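Protein SOSEKI 4 (Arabidopsis thaliana, PDB 6RSN) forms polymer filaments with other SOSEKI proteins through its DIX-like domain, locally interprets global polarity cues, can influence cell division orientation, and promotes auxin biosynthesis and signaling. Local coordinates at residues Val68-Leu72 with Tyr86-Gly90. The protein carries 1 engineered substitution. Numbering follows the deposited sequence.
Engineered in segment 68-72: Ala71 (natural residue Asp).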
ATOM      1  N   VAL A  68      -7.944   8.249   7.490  1.00 31.49           N
ATOM      2  CA  VAL A  68      -7.185   7.566   8.527  1.00 27.52           C
ATOM      3  C   VAL A  68      -6.361   6.539   7.748  1.00 27.54           C
ATOM      4  O   VAL A  68      -6.707   6.130   6.644  1.00 26.25           O
ATOM      5  CB  VAL A  68      -8.123   6.891   9.565  1.00 28.62           C
ATOM      6  CG1 VAL A  68      -9.009   5.829   8.875  1.00 28.98           C
ATOM      7  CG2 VAL A  68      -7.362   6.255  10.727  1.00 29.54           C
ATOM      8  N   TRP A  69      -5.170   6.265   8.253  1.00 23.52           N
ATOM      9  CA  TRP A  69      -4.350   5.160   7.740  1.00 23.03           C
ATOM     10  C   TRP A  69      -4.736   3.869   8.438  1.00 22.33           C
ATOM     11  O   TRP A  69      -4.473   3.682   9.639  1.00 23.42           O
ATOM     12  CB  TRP A  69      -2.854   5.457   8.007  1.00 22.14           C
ATOM     13  CG  TRP A  69      -2.327   6.607   7.210  1.00 21.92           C
ATOM     14  CD1 TRP A  69      -1.825   7.785   7.673  1.00 25.55           C
ATOM     15  CD2 TRP A  69      -2.147   6.636   5.794  1.00 23.26           C
ATOM     16  NE1 TRP A  69      -1.385   8.589   6.645  1.00 27.51           N
ATOM     17  CE2 TRP A  69      -1.592   7.906   5.466  1.00 24.21           C
ATOM     18  CE3 TRP A  69      -2.419   5.737   4.768  1.00 23.92           C
ATOM     19  CZ2 TRP A  69      -1.263   8.248   4.155  1.00 27.22           C
ATOM     20  CZ3 TRP A  69      -2.163   6.111   3.459  1.00 23.92           C
ATOM     21  CH2 TRP A  69      -1.562   7.340   3.167  1.00 26.33           C
ATOM     22  N   TYR A  70      -5.398   2.985   7.672  1.00 22.40           N
ATOM     23  CA  TYR A  70      -5.952   1.780   8.246  1.00 24.97           C
ATOM     24  C   TYR A  70      -4.931   0.653   8.118  1.00 22.47           C
ATOM     25  O   TYR A  70      -4.523   0.314   7.039  1.00 24.10           O
ATOM     26  CB  TYR A  70      -7.164   1.391   7.382  1.00 30.64           C
ATOM     27  CG  TYR A  70      -8.093   0.471   8.102  1.00 35.18           C
ATOM     28  CD1 TYR A  70      -7.918  -0.910   8.058  1.00 40.00           C
ATOM     29  CD2 TYR A  70      -9.171   0.990   8.786  1.00 40.29           C
ATOM     30  CE1 TYR A  70      -8.811  -1.760   8.700  1.00 39.63           C
ATOM     31  CE2 TYR A  70     -10.086   0.160   9.420  1.00 44.45           C
ATOM     32  CZ  TYR A  70      -9.881  -1.215   9.396  1.00 45.10           C
ATOM     33  OH  TYR A  70     -10.796  -1.993  10.045  1.00 48.46           O
ATOM     34  N   ALA A  71      -4.491   0.060   9.239  1.00 23.64           N
ATOM     35  CA  ALA A  71      -3.443  -0.941   9.273  1.00 23.23           C
ATOM     36  C   ALA A  71      -3.900  -2.203   8.546  1.00 24.51           C
ATOM     37  O   ALA A  71      -5.069  -2.664   8.698  1.00 28.14           O
ATOM     38  CB  ALA A  71      -3.189  -1.248  10.752  1.00 28.42           C
ATOM     39  N   LEU A  72      -3.021  -2.714   7.694  1.00 24.10           N
ATOM     40  CA  LEU A  72      -3.247  -3.939   6.927  1.00 24.06           C
ATOM     41  C   LEU A  72      -2.324  -5.120   7.293  1.00 26.36           C
ATOM     42  O   LEU A  72      -1.153  -4.914   7.547  1.00 24.91           O
ATOM     43  CB  LEU A  72      -2.941  -3.605   5.462  1.00 23.32           C
ATOM     44  CG  LEU A  72      -3.719  -2.455   4.809  1.00 25.33           C
ATOM     45  CD1 LEU A  72      -3.061  -2.035   3.496  1.00 25.02           C
ATOM     46  CD2 LEU A  72      -5.165  -2.892   4.503  1.00 28.53           C
ATOM     47  N   TYR A  86      -6.065   3.847  -5.026  1.00 40.55           N
ATOM     48  CA  TYR A  86      -5.435   3.082  -3.958  1.00 33.89           C
ATOM     49  C   TYR A  86      -4.212   3.851  -3.494  1.00 29.58           C
ATOM     50  O   TYR A  86      -3.313   4.133  -4.300  1.00 30.84           O
ATOM     51  CB  TYR A  86      -5.006   1.670  -4.371  1.00 32.55           C
ATOM     52  CG  TYR A  86      -6.154   0.748  -4.693  1.00 34.69           C
ATOM     53  CD1 TYR A  86      -6.932   0.204  -3.683  1.00 34.65           C
ATOM     54  CD2 TYR A  86      -6.434   0.413  -6.008  1.00 37.35           C
ATOM     55  CE1 TYR A  86      -7.980  -0.658  -3.951  1.00 37.53           C
ATOM     56  CE2 TYR A  86      -7.494  -0.433  -6.310  1.00 40.69           C
ATOM     57  CZ  TYR A  86      -8.243  -0.987  -5.279  1.00 39.68           C
ATOM     58  OH  TYR A  86      -9.293  -1.812  -5.563  1.00 41.56           O
ATOM     59  N   VAL A  87      -4.223   4.198  -2.185  1.00 27.00           N
ATOM     60  CA  VAL A  87      -3.131   4.986  -1.611  1.00 25.93           C
ATOM     61  C   VAL A  87      -2.730   4.283  -0.332  1.00 25.45           C
ATOM     62  O   VAL A  87      -3.574   4.117   0.556  1.00 26.10           O
ATOM     63  CB  VAL A  87      -3.512   6.456  -1.284  1.00 27.60           C
ATOM     64  CG1 VAL A  87      -2.361   7.171  -0.609  1.00 29.18           C
ATOM     65  CG2 VAL A  87      -3.983   7.263  -2.499  1.00 29.41           C
ATOM     66  N   LEU A  88      -1.444   3.923  -0.260  1.00 23.08           N
ATOM     67  CA  LEU A  88      -0.954   3.203   0.902  1.00 22.82           C
ATOM     68  C   LEU A  88       0.146   4.040   1.538  1.00 20.57           C
ATOM     69  O   LEU A  88       0.769   4.893   0.901  1.00 21.22           O
ATOM     70  CB  LEU A  88      -0.302   1.895   0.438  1.00 23.83           C
ATOM     71  CG  LEU A  88      -1.147   0.937  -0.417  1.00 29.81           C
ATOM     72  CD1 LEU A  88      -0.394  -0.341  -0.698  1.00 28.54           C
ATOM     73  CD2 LEU A  88      -2.513   0.616   0.158  1.00 30.07           C
ATOM     74  N   LYS A  89       0.493   3.638   2.774  1.00 20.27           N
ATOM     75  CA  LYS A  89       1.644   4.184   3.473  1.00 20.73           C
ATOM     76  C   LYS A  89       2.382   2.988   4.053  1.00 20.71           C
ATOM     77  O   LYS A  89       1.810   2.094   4.631  1.00 20.15           O
ATOM     78  CB  LYS A  89       1.239   5.160   4.564  1.00 22.92           C
ATOM     79  CG  LYS A  89       2.383   5.789   5.364  1.00 28.25           C
ATOM     80  CD  LYS A  89       1.717   6.526   6.513  1.00 35.38           C
ATOM     81  CE  LYS A  89       2.506   7.615   7.161  1.00 43.17           C
ATOM     82  NZ  LYS A  89       1.979   7.788   8.547  1.00 44.07           N
ATOM     83  N   GLY A  90       3.690   2.900   3.742  1.00 18.93           N
ATOM     84  CA  GLY A  90       4.555   1.979   4.487  1.00 17.50           C
ATOM     85  C   GLY A  90       5.330   2.750   5.527  1.00 19.21           C
ATOM     86  O   GLY A  90       6.092   3.655   5.185  1.00 19.89           O
TER
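Segments 68-72 and 86-90 belong to one mixed sheet of the DIX-like, ubiquitin-fold domain. Strand 55-63 runs between them, so their backbones do not pair; side chains of 68-72 bridge to 86-90. The axes of strand segments 68-71 and 86-90 cross at 73°. Val68 starts the first segment and pairs by backbone with Arg61 on that middle strand. Trp69 makes most of the contact. Its indole reaches over strand 55-63, touching Ser58 and Lys60, and lands on the second segment. Trp69 CZ3 lies 3.6 Å from Leu88 C, against the backbone. Trp69 CH2 meets Val87 CG1 at 3.9 Å. Lys89 extends along one face of the indole. Lys89 CB sits 3.6 Å from the centroid of the Trp69 six-membered ring, a CH-pi contact. Lys89 NZ lies 4.3 Å from the centroid of the Trp69 five-membered ring, an off-centre cation-pi contact. Tyr70 makes a separate cation-pi contact with Arg61. Ala71 is engineered in place of Asp and lies outside this contact. Leu72 ends the segment, Leu72 CD1 4.3 Å from Leu88 CD2; both leucines also touch Ile78. The chemistry is thus mainly apolar, with the Lys89 ammonium off-centre, and joins strand 66-71, outermost within this chain, to strand 86-92.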